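Long-range contacts in SPCC18.06c protein (Schizosaccharomyces pombe, PDB 2P51), which removes poly(A) tails from mRNA as a 3'-exoribonuclease and forms the catalytic component of the CCR4-NOT core complex: residues A[35-40]-A[104-109]; A[40-45]-A[90-95]. All blocks are in the same frame, centred on the assembly; numbering follows the deposited sequence. Where two conformers were deposited one is given.

Interaction 1: residues A[35-40]-A[104-109]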
ATOM      1  N   MET A  35       7.723   7.378 -12.779  1.00 14.45           N
ATOM      2  CA  MET A  35       8.455   6.128 -12.502  1.00 15.27           C
ATOM      3  C   MET A  35       9.946   6.325 -12.737  1.00 14.95           C
ATOM      4  O   MET A  35      10.755   5.761 -11.984  1.00 15.53           O
ATOM      5  CB  MET A  35       7.914   4.972 -13.362  1.00 17.66           C
ATOM      6  CG  MET A  35       6.504   4.535 -12.944  1.00 19.05           C
ATOM      7  SD  MET A  35       6.440   3.960 -11.210  1.00 25.83           S
ATOM      8  CE  MET A  35       7.671   2.717 -11.295  1.00 23.62           C
ATOM      9  N   ASN A  36      10.309   7.118 -13.733  1.00 14.73           N
ATOM     10  CA  ASN A  36      11.738   7.361 -14.001  1.00 14.60           C
ATOM     11  C   ASN A  36      12.346   8.067 -12.787  1.00 13.67           C
ATOM     12  O   ASN A  36      13.472   7.726 -12.385  1.00 16.16           O
ATOM     13  CB  ASN A  36      12.001   8.191 -15.266  1.00 17.22           C
ATOM     14  CG  ASN A  36      11.762   7.468 -16.551  1.00 23.90           C
ATOM     15  OD1 ASN A  36      11.649   8.073 -17.659  1.00 29.38           O
ATOM     16  ND2 ASN A  36      11.703   6.161 -16.448  1.00 24.61           N
ATOM     17  N   LEU A  37      11.624   9.022 -12.222  1.00 13.58           N
ATOM     18  CA  LEU A  37      12.154   9.740 -11.042  1.00 12.40           C
ATOM     19  C   LEU A  37      12.339   8.781  -9.871  1.00 12.52           C
ATOM     20  O   LEU A  37      13.382   8.768  -9.221  1.00 13.59           O
ATOM     21  CB  LEU A  37      11.236  10.885 -10.674  1.00 13.01           C
ATOM     22  CG  LEU A  37      11.667  11.790  -9.508  1.00 14.16           C
ATOM     23  CD1 LEU A  37      13.071  12.361  -9.671  1.00 17.35           C
ATOM     24  CD2 LEU A  37      10.644  12.901  -9.347  1.00 14.78           C
ATOM     25  N   ILE A  38      11.297   7.980  -9.599  1.00 12.84           N
ATOM     26  CA  ILE A  38      11.403   6.943  -8.558  1.00 12.61           C
ATOM     27  C   ILE A  38      12.575   6.025  -8.834  1.00 13.08           C
ATOM     28  O   ILE A  38      13.343   5.749  -7.901  1.00 13.95           O
ATOM     29  CB  ILE A  38      10.094   6.163  -8.431  1.00 13.99           C
ATOM     30  CG1 ILE A  38       8.996   7.079  -7.863  1.00 13.08           C
ATOM     31  CG2 ILE A  38      10.262   4.888  -7.576  1.00 17.07           C
ATOM     32  CD1 ILE A  38       7.585   6.510  -7.988  1.00 14.78           C
ATOM     33  N   MET A  39      12.745   5.517 -10.058  1.00 14.72           N
ATOM     34  CA  MET A  39      13.871   4.622 -10.350  1.00 13.56           C
ATOM     35  C   MET A  39      15.218   5.267 -10.071  1.00 13.88           C
ATOM     36  O   MET A  39      16.154   4.576  -9.643  1.00 15.48           O
ATOM     37  CB  MET A  39      13.797   4.172 -11.825  1.00 14.08           C
ATOM     38  CG  MET A  39      12.676   3.154 -11.967  1.00 17.10           C
ATOM     39  SD  MET A  39      12.485   2.733 -13.698  1.00 23.74           S
ATOM     40  CE  MET A  39      14.002   1.907 -14.075  1.00 29.90           C
ATOM     41  N   SER A  40      15.313   6.570 -10.318  1.00 12.80           N
ATOM     42  CA  SER A  40      16.568   7.258 -10.088  1.00 12.96           C
ATOM     43  C   SER A  40      16.889   7.453  -8.611  1.00 12.72           C
ATOM     44  O   SER A  40      18.065   7.761  -8.318  1.00 15.04           O
ATOM     45  CB  SER A  40      16.489   8.625 -10.787  1.00 13.59           C
ATOM     46  OG  SER A  40      15.803   9.606 -10.023  1.00 14.72           O
ATOM     47  N   CYS A 104       7.906  13.691  -0.674  1.00 14.49           N
ATOM     48  CA  CYS A 104       7.668  12.876   0.524  1.00 14.20           C
ATOM     49  C   CYS A 104       6.972  11.579   0.113  1.00 14.32           C
ATOM     50  O   CYS A 104       7.166  10.566   0.779  1.00 16.75           O
ATOM     51  CB  CYS A 104       6.831  13.630   1.553  1.00 18.28           C
ATOM     52  SG  CYS A 104       7.459  15.225   2.154  1.00 29.63           S
ATOM     53  N   THR A 105       6.150  11.587  -0.939  1.00 15.14           N
ATOM     54  CA  THR A 105       5.383  10.407  -1.333  1.00 12.99           C
ATOM     55  C   THR A 105       4.832  10.600  -2.744  1.00 13.13           C
ATOM     56  O   THR A 105       4.638  11.737  -3.202  1.00 15.16           O
ATOM     57  CB  THR A 105       4.264  10.136  -0.306  1.00 13.54           C
ATOM     58  OG1 THR A 105       3.602   8.907  -0.619  1.00 14.39           O
ATOM     59  CG2 THR A 105       3.194  11.235  -0.327  1.00 15.32           C
ATOM     60  N   TRP A 106       4.571   9.505  -3.468  1.00 13.83           N
ATOM     61  CA  TRP A 106       3.902   9.514  -4.750  1.00 13.21           C
ATOM     62  C   TRP A 106       2.511   8.905  -4.584  1.00 13.41           C
ATOM     63  O   TRP A 106       2.354   7.927  -3.836  1.00 16.12           O
ATOM     64  CB  TRP A 106       4.646   8.646  -5.780  1.00 13.81           C
ATOM     65  CG  TRP A 106       5.836   9.346  -6.383  1.00 13.36           C
ATOM     66  CD1 TRP A 106       5.827  10.018  -7.587  1.00 13.81           C
ATOM     67  CD2 TRP A 106       7.168   9.459  -5.861  1.00 14.12           C
ATOM     68  NE1 TRP A 106       7.085  10.541  -7.833  1.00 15.12           N
ATOM     69  CE2 TRP A 106       7.912  10.219  -6.815  1.00 15.14           C
ATOM     70  CE3 TRP A 106       7.811   9.010  -4.703  1.00 14.20           C
ATOM     71  CZ2 TRP A 106       9.263  10.524  -6.630  1.00 14.97           C
ATOM     72  CZ3 TRP A 106       9.150   9.299  -4.505  1.00 16.83           C
ATOM     73  CH2 TRP A 106       9.863  10.051  -5.466  1.00 17.30           C
ATOM     74  N   GLN A 107       1.576   9.474  -5.320  1.00 13.41           N
ATOM     75  CA  GLN A 107       0.233   8.959  -5.325  1.00 13.85           C
ATOM     76  C   GLN A 107      -0.154   8.629  -6.768  1.00 13.14           C
ATOM     77  O   GLN A 107      -0.353   9.521  -7.582  1.00 15.40           O
ATOM     78  CB  GLN A 107      -0.697  10.026  -4.746  1.00 16.50           C
ATOM     79  CG  GLN A 107      -2.172   9.668  -4.725  1.00 16.55           C
ATOM     80  CD  GLN A 107      -2.866  10.567  -3.685  1.00 15.63           C
ATOM     81  OE1 GLN A 107      -2.983  10.109  -2.534  1.00 17.34           O
ATOM     82  NE2 GLN A 107      -3.307  11.737  -4.104  1.00 17.38           N
ATOM     83  N   PHE A 108      -0.295   7.336  -7.072  1.00 13.89           N
ATOM     84  CA  PHE A 108      -0.659   6.847  -8.387  1.00 13.36           C
ATOM     85  C   PHE A 108      -2.178   6.737  -8.456  1.00 13.53           C
ATOM     86  O   PHE A 108      -2.755   6.050  -7.593  1.00 15.16           O
ATOM     87  CB  PHE A 108      -0.040   5.463  -8.617  1.00 13.83           C
ATOM     88  CG  PHE A 108       1.476   5.543  -8.694  1.00 12.63           C
ATOM     89  CD1 PHE A 108       2.097   5.658  -9.932  1.00 14.53           C
ATOM     90  CD2 PHE A 108       2.258   5.527  -7.566  1.00 13.70           C
ATOM     91  CE1 PHE A 108       3.482   5.754  -9.998  1.00 15.96           C
ATOM     92  CE2 PHE A 108       3.647   5.637  -7.638  1.00 14.58           C
ATOM     93  CZ  PHE A 108       4.283   5.777  -8.845  1.00 16.75           C
ATOM     94  N   ASN A 109      -2.797   7.402  -9.416  1.00 13.04           N
ATOM     95  CA  ASN A 109      -4.261   7.437  -9.520  1.00 14.26           C
ATOM     96  C   ASN A 109      -4.758   6.589 -10.682  1.00 13.23           C
ATOM     97  O   ASN A 109      -4.325   6.862 -11.825  1.00 14.50           O
ATOM     98  CB  ASN A 109      -4.670   8.914  -9.705  1.00 15.18           C
ATOM     99  CG  ASN A 109      -4.262   9.738  -8.477  1.00 14.96           C
ATOM    100  OD1 ASN A 109      -4.763   9.500  -7.365  1.00 18.22           O
ATOM    101  ND2 ASN A 109      -3.341  10.668  -8.710  1.00 17.35           N
TER

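Interaction 2: residues A[40-45]-A[90-95]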
ATOM      1  N   SER A  40      15.313   6.570 -10.318  1.00 12.80           N
ATOM      2  CA  SER A  40      16.568   7.258 -10.088  1.00 12.96           C
ATOM      3  C   SER A  40      16.889   7.453  -8.611  1.00 12.72           C
ATOM      4  O   SER A  40      18.065   7.761  -8.318  1.00 15.04           O
ATOM      5  CB  SER A  40      16.489   8.625 -10.787  1.00 13.59           C
ATOM      6  OG  SER A  40      15.803   9.606 -10.023  1.00 14.72           O
ATOM      7  N   LEU A  41      15.892   7.309  -7.730  1.00 14.75           N
ATOM      8  CA  LEU A  41      16.067   7.568  -6.299  1.00 12.55           C
ATOM      9  C   LEU A  41      16.154   6.307  -5.468  1.00 12.47           C
ATOM     10  O   LEU A  41      16.653   6.344  -4.346  1.00 14.61           O
ATOM     11  CB  LEU A  41      14.875   8.410  -5.773  1.00 13.89           C
ATOM     12  CG  LEU A  41      14.906   9.889  -6.224  1.00 13.52           C
ATOM     13  CD1 LEU A  41      13.601  10.623  -6.076  1.00 16.26           C
ATOM     14  CD2 LEU A  41      16.008  10.597  -5.424  1.00 15.78           C
ATOM     15  N   ILE A  42      15.649   5.166  -5.962  1.00 13.56           N
ATOM     16  CA  ILE A  42      15.418   4.006  -5.072  1.00 13.45           C
ATOM     17  C   ILE A  42      16.708   3.472  -4.470  1.00 14.85           C
ATOM     18  O   ILE A  42      16.677   2.956  -3.345  1.00 16.03           O
ATOM     19  CB  ILE A  42      14.646   2.878  -5.810  1.00 13.38           C
ATOM     20  CG1 ILE A  42      14.226   1.752  -4.849  1.00 13.65           C
ATOM     21  CG2 ILE A  42      15.455   2.338  -6.977  1.00 15.12           C
ATOM     22  CD1 ILE A  42      13.200   2.222  -3.845  1.00 12.71           C
ATOM     23  N   GLU A  43      17.833   3.606  -5.202  1.00 15.07           N
ATOM     24  CA  GLU A  43      19.035   3.012  -4.574  1.00 16.91           C
ATOM     25  C   GLU A  43      19.430   3.785  -3.323  1.00 14.97           C
ATOM     26  O   GLU A  43      19.909   3.191  -2.341  1.00 19.21           O
ATOM     27  CB  GLU A  43      20.185   2.962  -5.578  1.00 27.05           C
ATOM     28  CG  GLU A  43      21.489   2.471  -4.968  1.00 38.77           C
ATOM     29  CD  GLU A  43      22.540   2.186  -6.017  1.00 50.90           C
ATOM     30  OE1 GLU A  43      22.299   2.537  -7.197  1.00 62.46           O
ATOM     31  OE2 GLU A  43      23.592   1.604  -5.668  1.00 72.90           O
ATOM     32  N   ARG A  44      19.242   5.092  -3.319  1.00 14.84           N
ATOM     33  CA  ARG A  44      19.565   5.963  -2.199  1.00 14.73           C
ATOM     34  C   ARG A  44      18.475   5.971  -1.132  1.00 13.75           C
ATOM     35  O   ARG A  44      18.751   6.306   0.028  1.00 14.61           O
ATOM     36  CB  ARG A  44      19.786   7.411  -2.679  1.00 15.90           C
ATOM     37  CG  ARG A  44      21.146   7.628  -3.346  1.00 18.57           C
ATOM     38  CD  ARG A  44      21.196   9.059  -3.866  1.00 19.02           C
ATOM     39  NE  ARG A  44      20.457   9.098  -5.134  1.00 20.69           N
ATOM     40  CZ  ARG A  44      19.840  10.169  -5.566  1.00 22.00           C
ATOM     41  NH1 ARG A  44      19.868  11.259  -4.798  1.00 25.69           N
ATOM     42  NH2 ARG A  44      19.212  10.176  -6.727  1.00 24.07           N
ATOM     43  N   TYR A  45      17.238   5.657  -1.517  1.00 13.32           N
ATOM     44  CA  TYR A  45      16.082   5.679  -0.599  1.00 12.47           C
ATOM     45  C   TYR A  45      15.315   4.345  -0.706  1.00 11.74           C
ATOM     46  O   TYR A  45      14.232   4.288  -1.289  1.00 12.70           O
ATOM     47  CB  TYR A  45      15.176   6.865  -0.951  1.00 12.94           C
ATOM     48  CG  TYR A  45      15.859   8.210  -0.814  1.00 11.68           C
ATOM     49  CD1 TYR A  45      15.870   8.904   0.394  1.00 13.43           C
ATOM     50  CD2 TYR A  45      16.506   8.747  -1.957  1.00 12.90           C
ATOM     51  CE1 TYR A  45      16.526  10.137   0.466  1.00 13.64           C
ATOM     52  CE2 TYR A  45      17.140   9.975  -1.882  1.00 14.19           C
ATOM     53  CZ  TYR A  45      17.125  10.639  -0.672  1.00 15.15           C
ATOM     54  OH  TYR A  45      17.765  11.856  -0.605  1.00 17.36           O
ATOM     55  N   LEU A  90       3.184   5.376  -2.709  1.00 11.48           N
ATOM     56  CA  LEU A  90       4.517   4.887  -2.434  1.00 11.07           C
ATOM     57  C   LEU A  90       5.366   6.030  -1.850  1.00 10.99           C
ATOM     58  O   LEU A  90       5.589   7.020  -2.535  1.00 13.09           O
ATOM     59  CB  LEU A  90       5.197   4.354  -3.697  1.00 12.32           C
ATOM     60  CG  LEU A  90       4.540   3.228  -4.486  1.00 11.81           C
ATOM     61  CD1 LEU A  90       5.355   2.881  -5.728  1.00 15.21           C
ATOM     62  CD2 LEU A  90       4.338   1.997  -3.600  1.00 14.49           C
ATOM     63  N   ALA A  91       5.847   5.854  -0.625  1.00 11.01           N
ATOM     64  CA  ALA A  91       6.659   6.835   0.067  1.00 11.38           C
ATOM     65  C   ALA A  91       8.059   6.255   0.272  1.00 11.56           C
ATOM     66  O   ALA A  91       8.222   5.241   0.949  1.00 14.71           O
ATOM     67  CB  ALA A  91       6.012   7.217   1.401  1.00 13.41           C
ATOM     68  N   LEU A  92       9.055   6.926  -0.315  1.00 11.30           N
ATOM     69  CA  LEU A  92      10.429   6.441  -0.227  1.00 11.76           C
ATOM     70  C   LEU A  92      11.143   7.120   0.935  1.00 11.81           C
ATOM     71  O   LEU A  92      10.983   8.306   1.183  1.00 14.15           O
ATOM     72  CB  LEU A  92      11.217   6.707  -1.476  1.00 14.47           C
ATOM     73  CG  LEU A  92      11.058   5.678  -2.626  1.00 18.92           C
ATOM     74  CD1 LEU A  92       9.651   5.371  -3.044  1.00 23.54           C
ATOM     75  CD2 LEU A  92      11.893   6.210  -3.820  1.00 19.56           C
ATOM     76  N   SER A  93      11.982   6.312   1.616  1.00 12.01           N
ATOM     77  CA  SER A  93      12.833   6.828   2.658  1.00 12.74           C
ATOM     78  C   SER A  93      14.185   6.122   2.551  1.00 13.11           C
ATOM     79  O   SER A  93      14.282   5.002   2.055  1.00 14.44           O
ATOM     80  CB  SER A  93      12.237   6.504   4.047  0.76 13.43           C
ATOM     81  OG  SER A  93      10.887   6.941   4.232  0.76 13.19           O
ATOM     82  N   ASP A  94      15.193   6.788   3.116  1.00 14.28           N
ATOM     83  CA  ASP A  94      16.471   6.061   3.334  1.00 14.75           C
ATOM     84  C   ASP A  94      16.352   5.234   4.607  1.00 14.90           C
ATOM     85  O   ASP A  94      15.300   5.161   5.275  1.00 14.17           O
ATOM     86  CB  ASP A  94      17.676   7.007   3.333  1.00 16.89           C
ATOM     87  CG  ASP A  94      17.788   7.887   4.555  1.00 20.69           C
ATOM     88  OD1 ASP A  94      17.043   7.772   5.554  1.00 17.68           O
ATOM     89  OD2 ASP A  94      18.654   8.782   4.533  1.00 27.91           O
ATOM     90  N   GLU A  95      17.444   4.568   4.981  1.00 15.20           N
ATOM     91  CA  GLU A  95      17.371   3.624   6.094  1.00 14.51           C
ATOM     92  C   GLU A  95      17.302   4.288   7.459  1.00 15.13           C
ATOM     93  O   GLU A  95      17.170   3.581   8.498  1.00 16.99           O
ATOM     94  CB  GLU A  95      18.629   2.754   5.993  1.00 17.58           C
ATOM     95  CG  GLU A  95      18.634   1.873   4.752  1.00 17.86           C
ATOM     96  CD  GLU A  95      17.848   0.586   4.908  1.00 21.15           C
ATOM     97  OE1 GLU A  95      17.123   0.414   5.938  1.00 22.15           O
ATOM     98  OE2 GLU A  95      17.985  -0.262   3.985  1.00 21.97           O
TER

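Interaction 1: residues A[35-40]-A[104-109]
Ile38 reaches Trp106 and Phe108 through two successive torsions: its CG1 stands anti to the carbonyl carbon (chi1 -68°), and CD1 then continues the chain in an extended line (chi2 167°). The two carbons find different aromatic partners. CG1 sits over the centre of the six-membered ring of Trp106, 3.5 Å from the centroid and 12° off the ring normal, a CH-pi contact on one face of the indole. CD1 passes on across the five-membered part, 3.7 Å from Trp106 CG, and meets Phe108 tip to tip in the plane of its ring, 3.5 Å from CZ. The CG1-CD1 branch thus serves a face and an edge in turn.

Neighbours along the helix complete the contact. Leu37 CD2 touches the rim of the indole near its plane, 3.9 Å from Trp106 CZ2. Met35, whose CB points away from the strand, bends its chain back until SD is 3.7 Å from Phe108 CE1; this Met-aromatic contact is oblique, with the sulfur 4.6 Å from the ring centroid.

No hydrogen bond joins 35-40 to 104-109; the indole N-H, NE1, is instead bonded to OE1 of Glu34, one residue before the segment, which should help to fix the indole's position. The helix lies across one side of the mixed sheet of this DEDD nuclease, running roughly antiparallel to strand 105-109. Strands 23-26 and 87-93 flank that strand, touching Phe108 through Val26 and Leu90, while Phe147 of helix 144-152 meets the same ring.

Interaction 2: residues A[40-45]-A[90-95]
Leu92, near the end of strand 87-93, faces the turn that leads from helix 31-41 to strand 47-53, and its side chain can be traced atom by atom against Tyr45, Leu41 and Ile42. Tyr45 O lies alongside CB, CG and CD2, closest to CG at 3.7 Å. At the root, CB also lies 4.0 Å from Tyr45 CB. At the tip, the methyl CD2 adds two side chains where the helix gives way to the turn: Leu41 at its CB, 4.2 Å away, and Ile42 at its CD1, the side chain of Ile42 crossing that of Leu92 at about a right angle.

Beyond Leu92 the contact passes to the backbone. Ser93 O stands above the plane of the Tyr45 carbonyl, 3.0 Å from Tyr45 C, a geometry consistent with a dipolar attraction between the two carbonyl groups; the two oxygens themselves are both acceptors and form no bond. The Tyr45 ring offers its edge to the strand end, with CD1 3.5 Å from Asp94 N, and Pro100 also touches this side chain. Arg44 O approaches Asp94 CB to 3.5 Å.

The polar tips are turned to other tasks. Asp94 CG occupies the crowded position between the backbone N and the carbonyl carbon (chi1 72°), and OD1 accepts hydrogen bonds from the backbone N atoms of Glu96 and Asn98, in the loop after the strand. Arg44 NH2 bonds to Ser40 O at 3.1 Å, from above the carbonyl plane, linking Arg44 back to the helix end. Away from the metal site and with no hydrogen bond or salt bridge across it, the contact rests mainly on van der Waals packing of Leu92 and Tyr45, to which the approach of Ser93 O to Tyr45 C may add a little.

In the fold
From the N terminus the chain passes through edge strand 23-26 and helix 31-41, which with the turn after it supplies the first side of both contacts. The helix end and turn at 40-45 lead into strand 47-53; helix 69-82 follows, and strand 87-93 then returns beside strand 47-53, where interaction 2 closes the inner loop. The chain continues into strand 105-109, which pairs with strand 87-93 and comes back to the helix in interaction 1, closing a wider loop that contains the first. The two share Ser40 and are joined through the sheet by a probable hydrogen bond from Trp106 N to Leu90 O. Together they join helix 31-41 and its exit turn to two adjacent strands of the nuclease sheet.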